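Side-chain contacts in amidase (PDB 5EWQ), which probably hydrolyses carboxylic amides to the free acid and ammonia, as expected of an enzyme of the amidase signature family: residues Lys156-Phe161 against Phe277-Gly282; Ser112-Ile117 against Ala273-Asn278. All coordinates share one frame; numbering follows the deposited sequence.

Contact 1. Residues Lys156-Phe161 against Phe277-Gly282; sequences KEEGAF and FNAMIG
Glu-158 is the residue of 156-161 that reaches across to the last turn of helix 270-280, where it meets Ala-279. Its first torsion sets CG anti to the carbonyl carbon (chi1 -65°), and the chain beyond runs extended, which brings the carboxylate alongside the helix. There the methyl of Ala-279 lies over the flat of the carboxylate, with CB of Ala-279 3.8 Å from CD of Glu-158 and about equally far from both oxygens. No hydrogen bond crosses; the nearest polar pair, OE1 of Glu-158 and O of Asn-278, is two acceptors 4.2 Å apart. OD1 of Asn-278 accepts from the backbone N of Tyr-301, and its ND2 is weakly bonded to OD1 of Asp-300.

At Gly-159 the backbone turns with positive phi (104°). Ala-160 then packs back on Leu-155, the same leucine that touches Ala-279, and at Phe-161 the chain enters strand 161-166. Helix 150-155 links strand 118-122 to its parallel neighbour 161-166, so this contact joins the return loop of a beta-alpha-beta crossover to the end of a helix packed on the mixed sheet of the amidase fold.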
loop_
_atom_site.group_PDB
_atom_site.type_symbol
_atom_site.label_atom_id
_atom_site.label_comp_id
_atom_site.label_asym_id
_atom_site.label_seq_id
_atom_site.Cartn_x
_atom_site.Cartn_y
_atom_site.Cartn_z
ATOM N N LYS A 156 3.497 -15.341 7.829
ATOM C CA LYS A 156 3.431 -16.082 9.081
ATOM C C LYS A 156 4.516 -17.153 9.153
ATOM O O LYS A 156 4.696 -17.800 10.184
ATOM C CB LYS A 156 2.047 -16.710 9.252
ATOM C CG LYS A 156 0.920 -15.689 9.320
ATOM C CD LYS A 156 -0.428 -16.348 9.552
ATOM C CE LYS A 156 -0.832 -17.218 8.376
ATOM N NZ LYS A 156 -2.198 -17.783 8.554
ATOM N N GLU A 157 5.240 -17.330 8.051
ATOM C CA GLU A 157 6.350 -18.274 8.010
ATOM C C GLU A 157 7.613 -17.651 8.594
ATOM O O GLU A 157 8.614 -18.337 8.803
ATOM C CB GLU A 157 6.605 -18.744 6.576
ATOM C CG GLU A 157 5.515 -19.642 6.013
ATOM C CD GLU A 157 5.714 -19.949 4.541
ATOM O OE1 GLU A 157 6.610 -19.339 3.920
ATOM O OE2 GLU A 157 4.973 -20.800 4.004
ATOM N N GLU A 158 7.559 -16.349 8.856
ATOM C CA GLU A 158 8.693 -15.644 9.442
ATOM C C GLU A 158 8.330 -15.024 10.788
ATOM O O GLU A 158 9.100 -14.247 11.351
ATOM C CB GLU A 158 9.209 -14.565 8.487
ATOM C CG GLU A 158 9.783 -15.110 7.189
ATOM C CD GLU A 158 10.518 -14.053 6.386
ATOM O OE1 GLU A 158 10.904 -14.341 5.234
ATOM O OE2 GLU A 158 10.713 -12.935 6.908
ATOM N N GLY A 159 7.152 -15.370 11.298
ATOM C CA GLY A 159 6.745 -14.938 12.623
ATOM C C GLY A 159 5.729 -13.812 12.650
ATOM O O GLY A 159 5.091 -13.573 13.676
ATOM N N ALA A 160 5.577 -13.116 11.528
ATOM C CA ALA A 160 4.639 -12.002 11.446
ATOM C C ALA A 160 3.197 -12.494 11.489
ATOM O O ALA A 160 2.911 -13.638 11.138
ATOM C CB ALA A 160 4.886 -11.191 10.182
ATOM N N PHE A 161 2.291 -11.625 11.927
ATOM C CA PHE A 161 0.873 -11.958 11.974
ATOM C C PHE A 161 0.029 -10.761 11.554
ATOM O O PHE A 161 0.443 -9.612 11.711
ATOM C CB PHE A 161 0.471 -12.428 13.375
ATOM C CG PHE A 161 0.441 -11.330 14.403
ATOM C CD1 PHE A 161 1.607 -10.909 15.020
ATOM C CD2 PHE A 161 -0.755 -10.728 14.760
ATOM C CE1 PHE A 161 1.582 -9.902 15.968
ATOM C CE2 PHE A 161 -0.787 -9.721 15.706
ATOM C CZ PHE A 161 0.384 -9.308 16.311
ATOM N N PHE A 277 9.183 -6.492 2.711
ATOM C CA PHE A 277 9.296 -6.914 1.319
ATOM C C PHE A 277 10.014 -8.256 1.181
ATOM O O PHE A 277 9.913 -8.920 0.150
ATOM C CB PHE A 277 10.019 -5.838 0.505
ATOM C CG PHE A 277 10.023 -6.092 -0.975
ATOM C CD1 PHE A 277 8.834 -6.185 -1.679
ATOM C CD2 PHE A 277 11.216 -6.215 -1.667
ATOM C CE1 PHE A 277 8.834 -6.412 -3.043
ATOM C CE2 PHE A 277 11.224 -6.441 -3.030
ATOM C CZ PHE A 277 10.031 -6.537 -3.719
ATOM N N ASN A 278 10.732 -8.652 2.228
ATOM C CA ASN A 278 11.461 -9.915 2.225
ATOM C C ASN A 278 10.541 -11.133 2.239
ATOM O O ASN A 278 10.857 -12.163 1.645
ATOM C CB ASN A 278 12.413 -9.982 3.421
ATOM C CG ASN A 278 13.606 -9.059 3.271
ATOM O OD1 ASN A 278 14.050 -8.775 2.158
ATOM N ND2 ASN A 278 14.136 -8.589 4.394
ATOM N N ALA A 279 9.404 -11.011 2.918
ATOM C CA ALA A 279 8.493 -12.139 3.083
ATOM C C ALA A 279 7.384 -12.154 2.036
ATOM O O ALA A 279 6.712 -13.168 1.853
ATOM C CB ALA A 279 7.889 -12.127 4.477
HETATM N N MSE A 280 7.187 -11.031 1.355
HETATM C CA MSE A 280 6.141 -10.939 0.344
HETATM C C MSE A 280 6.567 -11.606 -0.958
HETATM O O MSE A 280 5.768 -12.273 -1.616
HETATM C CB MSE A 280 5.769 -9.481 0.079
HETATM C CG MSE A 280 5.318 -8.708 1.305
HETATM SE SE MSE A 280 4.596 -6.974 0.791
HETATM C CE MSE A 280 5.313 -6.909 -1.020
ATOM N N ILE A 281 7.831 -11.420 -1.327
ATOM C CA ILE A 281 8.361 -11.991 -2.559
ATOM C C ILE A 281 8.427 -13.510 -2.487
ATOM O O ILE A 281 8.359 -14.095 -1.406
ATOM C CB ILE A 281 9.765 -11.446 -2.877
ATOM C CG1 ILE A 281 10.756 -11.857 -1.785
ATOM C CG2 ILE A 281 9.726 -9.938 -3.031
ATOM C CD1 ILE A 281 12.169 -11.370 -2.025
ATOM N N GLY A 282 8.563 -14.145 -3.646
ATOM C CA GLY A 282 8.648 -15.591 -3.715
ATOM C C GLY A 282 8.061 -16.142 -4.998
ATOM O O GLY A 282 7.690 -15.387 -5.898
#

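Contact 2. Residues Ser112-Ile117 against Ala273-Asn278; sequences SNLYGI and AATLFN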
loop_
_atom_site.group_PDB
_atom_site.type_symbol
_atom_site.label_atom_id
_atom_site.label_comp_id
_atom_site.label_asym_id
_atom_site.label_seq_id
_atom_site.Cartn_x
_atom_site.Cartn_y
_atom_site.Cartn_z
ATOM N N SER A 112 13.691 -14.107 11.997
ATOM C CA SER A 112 13.543 -12.998 11.061
ATOM C C SER A 112 13.213 -11.689 11.773
ATOM O O SER A 112 12.808 -11.688 12.934
ATOM C CB SER A 112 12.458 -13.315 10.029
ATOM N N ASN A 113 13.390 -10.577 11.066
ATOM C CA ASN A 113 13.066 -9.261 11.604
ATOM C C ASN A 113 11.562 -9.060 11.754
ATOM O O ASN A 113 11.112 -8.159 12.463
ATOM C CB ASN A 113 13.644 -8.161 10.712
ATOM C CG ASN A 113 15.143 -8.007 10.866
ATOM O OD1 ASN A 113 15.670 -8.037 11.978
ATOM N ND2 ASN A 113 15.838 -7.836 9.747
ATOM N N LEU A 114 10.790 -9.909 11.083
ATOM C CA LEU A 114 9.338 -9.779 11.054
ATOM C C LEU A 114 8.649 -10.568 12.160
ATOM O O LEU A 114 7.428 -10.500 12.305
ATOM C CB LEU A 114 8.803 -10.232 9.696
ATOM C CG LEU A 114 9.206 -9.366 8.506
ATOM C CD1 LEU A 114 8.923 -10.085 7.206
ATOM C CD2 LEU A 114 8.460 -8.053 8.555
ATOM N N TYR A 115 9.430 -11.315 12.936
ATOM C CA TYR A 115 8.871 -12.162 13.984
ATOM C C TYR A 115 8.138 -11.341 15.040
ATOM O O TYR A 115 8.712 -10.439 15.649
ATOM C CB TYR A 115 9.967 -13.001 14.647
ATOM C CG TYR A 115 9.433 -13.996 15.655
ATOM C CD1 TYR A 115 9.048 -15.271 15.264
ATOM C CD2 TYR A 115 9.304 -13.656 16.997
ATOM C CE1 TYR A 115 8.554 -16.180 16.177
ATOM C CE2 TYR A 115 8.810 -14.558 17.917
ATOM C CZ TYR A 115 8.437 -15.819 17.502
ATOM O OH TYR A 115 7.945 -16.723 18.416
ATOM N N GLY A 116 6.863 -11.658 15.245
ATOM C CA GLY A 116 6.060 -11.001 16.260
ATOM C C GLY A 116 5.527 -9.647 15.832
ATOM O O GLY A 116 4.741 -9.028 16.549
ATOM N N ILE A 117 5.955 -9.187 14.662
ATOM C CA ILE A 117 5.533 -7.888 14.152
ATOM C C ILE A 117 4.131 -7.946 13.552
ATOM O O ILE A 117 3.883 -8.707 12.616
ATOM C CB ILE A 117 6.509 -7.357 13.084
ATOM C CG1 ILE A 117 7.915 -7.219 13.667
ATOM C CG2 ILE A 117 6.024 -6.023 12.535
ATOM C CD1 ILE A 117 8.000 -6.261 14.835
ATOM N N ALA A 273 10.225 -0.982 5.199
ATOM C CA ALA A 273 9.522 -1.410 3.995
ATOM C C ALA A 273 10.227 -2.600 3.352
ATOM O O ALA A 273 9.583 -3.549 2.906
ATOM C CB ALA A 273 9.410 -0.259 3.008
ATOM N N ALA A 274 11.555 -2.541 3.316
ATOM C CA ALA A 274 12.355 -3.619 2.749
ATOM C C ALA A 274 12.286 -4.867 3.622
ATOM O O ALA A 274 12.394 -5.990 3.128
ATOM C CB ALA A 274 13.795 -3.173 2.577
ATOM N N THR A 275 12.108 -4.659 4.922
ATOM C CA THR A 275 11.977 -5.760 5.869
ATOM C C THR A 275 10.726 -6.578 5.566
ATOM O O THR A 275 10.768 -7.809 5.532
ATOM C CB THR A 275 11.919 -5.248 7.319
ATOM O OG1 THR A 275 13.157 -4.606 7.648
ATOM C CG2 THR A 275 11.681 -6.396 8.281
ATOM N N LEU A 276 9.617 -5.883 5.339
ATOM C CA LEU A 276 8.359 -6.526 4.988
ATOM C C LEU A 276 8.430 -7.141 3.594
ATOM O O LEU A 276 7.826 -8.181 3.329
ATOM C CB LEU A 276 7.208 -5.520 5.064
ATOM C CG LEU A 276 5.809 -6.037 4.726
ATOM C CD1 LEU A 276 5.399 -7.130 5.695
ATOM C CD2 LEU A 276 4.802 -4.901 4.743
ATOM N N PHE A 277 9.183 -6.492 2.711
ATOM C CA PHE A 277 9.296 -6.914 1.319
ATOM C C PHE A 277 10.014 -8.256 1.181
ATOM O O PHE A 277 9.913 -8.920 0.150
ATOM C CB PHE A 277 10.019 -5.838 0.505
ATOM C CG PHE A 277 10.023 -6.092 -0.975
ATOM C CD1 PHE A 277 8.834 -6.185 -1.679
ATOM C CD2 PHE A 277 11.216 -6.215 -1.667
ATOM C CE1 PHE A 277 8.834 -6.412 -3.043
ATOM C CE2 PHE A 277 11.224 -6.441 -3.030
ATOM C CZ PHE A 277 10.031 -6.537 -3.719
ATOM N N ASN A 278 10.732 -8.652 2.228
ATOM C CA ASN A 278 11.461 -9.915 2.225
ATOM C C ASN A 278 10.541 -11.133 2.239
ATOM O O ASN A 278 10.857 -12.163 1.645
ATOM C CB ASN A 278 12.413 -9.982 3.421
ATOM C CG ASN A 278 13.606 -9.059 3.271
ATOM O OD1 ASN A 278 14.050 -8.775 2.158
ATOM N ND2 ASN A 278 14.136 -8.589 4.394
#
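Apolar contacts carry this interface, and Leu-114 and Thr-275 are at its middle. Methyl CD2 of Leu-114 sits 3.6 Å from CG2 of Thr-275, and the two side chains pass alongside each other, pointing in opposite directions. Thr-275 CG2 is anti to its own backbone N while OG1 is anti to the carbonyl carbon (chi1 -64°), which turns the methyl to the loop. That methyl serves two neighbours, because CB of Asn-113 also lies 3.6 Å from it. The other branch of Leu-114, CD1, rests against the backbone of the helix, 3.4 Å from O of Thr-275. On the next residue the leucines meet more loosely, with CD2 of Leu-114 4.3 Å from CD1 of Leu-276. Both leucines also touch Leu-219 of strand 219-223, so the pair also packs on the sheet.

Hydrogen bonds stay on their own sides of the interface. OG1 of Thr-275 turns back to the carbonyl O of Lys-271, one turn earlier in the helix, which satisfies the hydroxyl and helps to hold the methyl in place.

The loop keeps its shape through two overlapping turns, a type I turn from Ser-112 to Tyr-115 and a type II turn from Leu-114 to Ile-117. The second is closed by Ile-117 N on Leu-114 O at 3.1 Å and has Gly-116 at its third position, with positive phi (80°). Outside the pair, Gln-54 of helix 50-58 bonds to O of Asn-113. The result is a buried loop-on-helix packing: the double turn leading into strand 118-122 is wedged against helix 270-280 on the central mixed sheet of the amidase signature fold.

Contacts 1 and 2 have centres about 7 Å apart and share helix 270-280: contact 2 uses residues 273-278, contact 1 its end and the loop after it, 277-282, with Phe-277 and Asn-278 common to both. Along the chain 112-117 comes first, then 156-161, and the helix more than a hundred residues later. The two loops lead into strands 118-122 and 161-166, parallel neighbours in the mixed sheet, and touch each other directly; O of Gly-159 and N of Gly-116, 3.0 Å apart, probably form a hydrogen bond. Helix 270-280 thus packs on the loops before two neighbouring strands of the amidase family region.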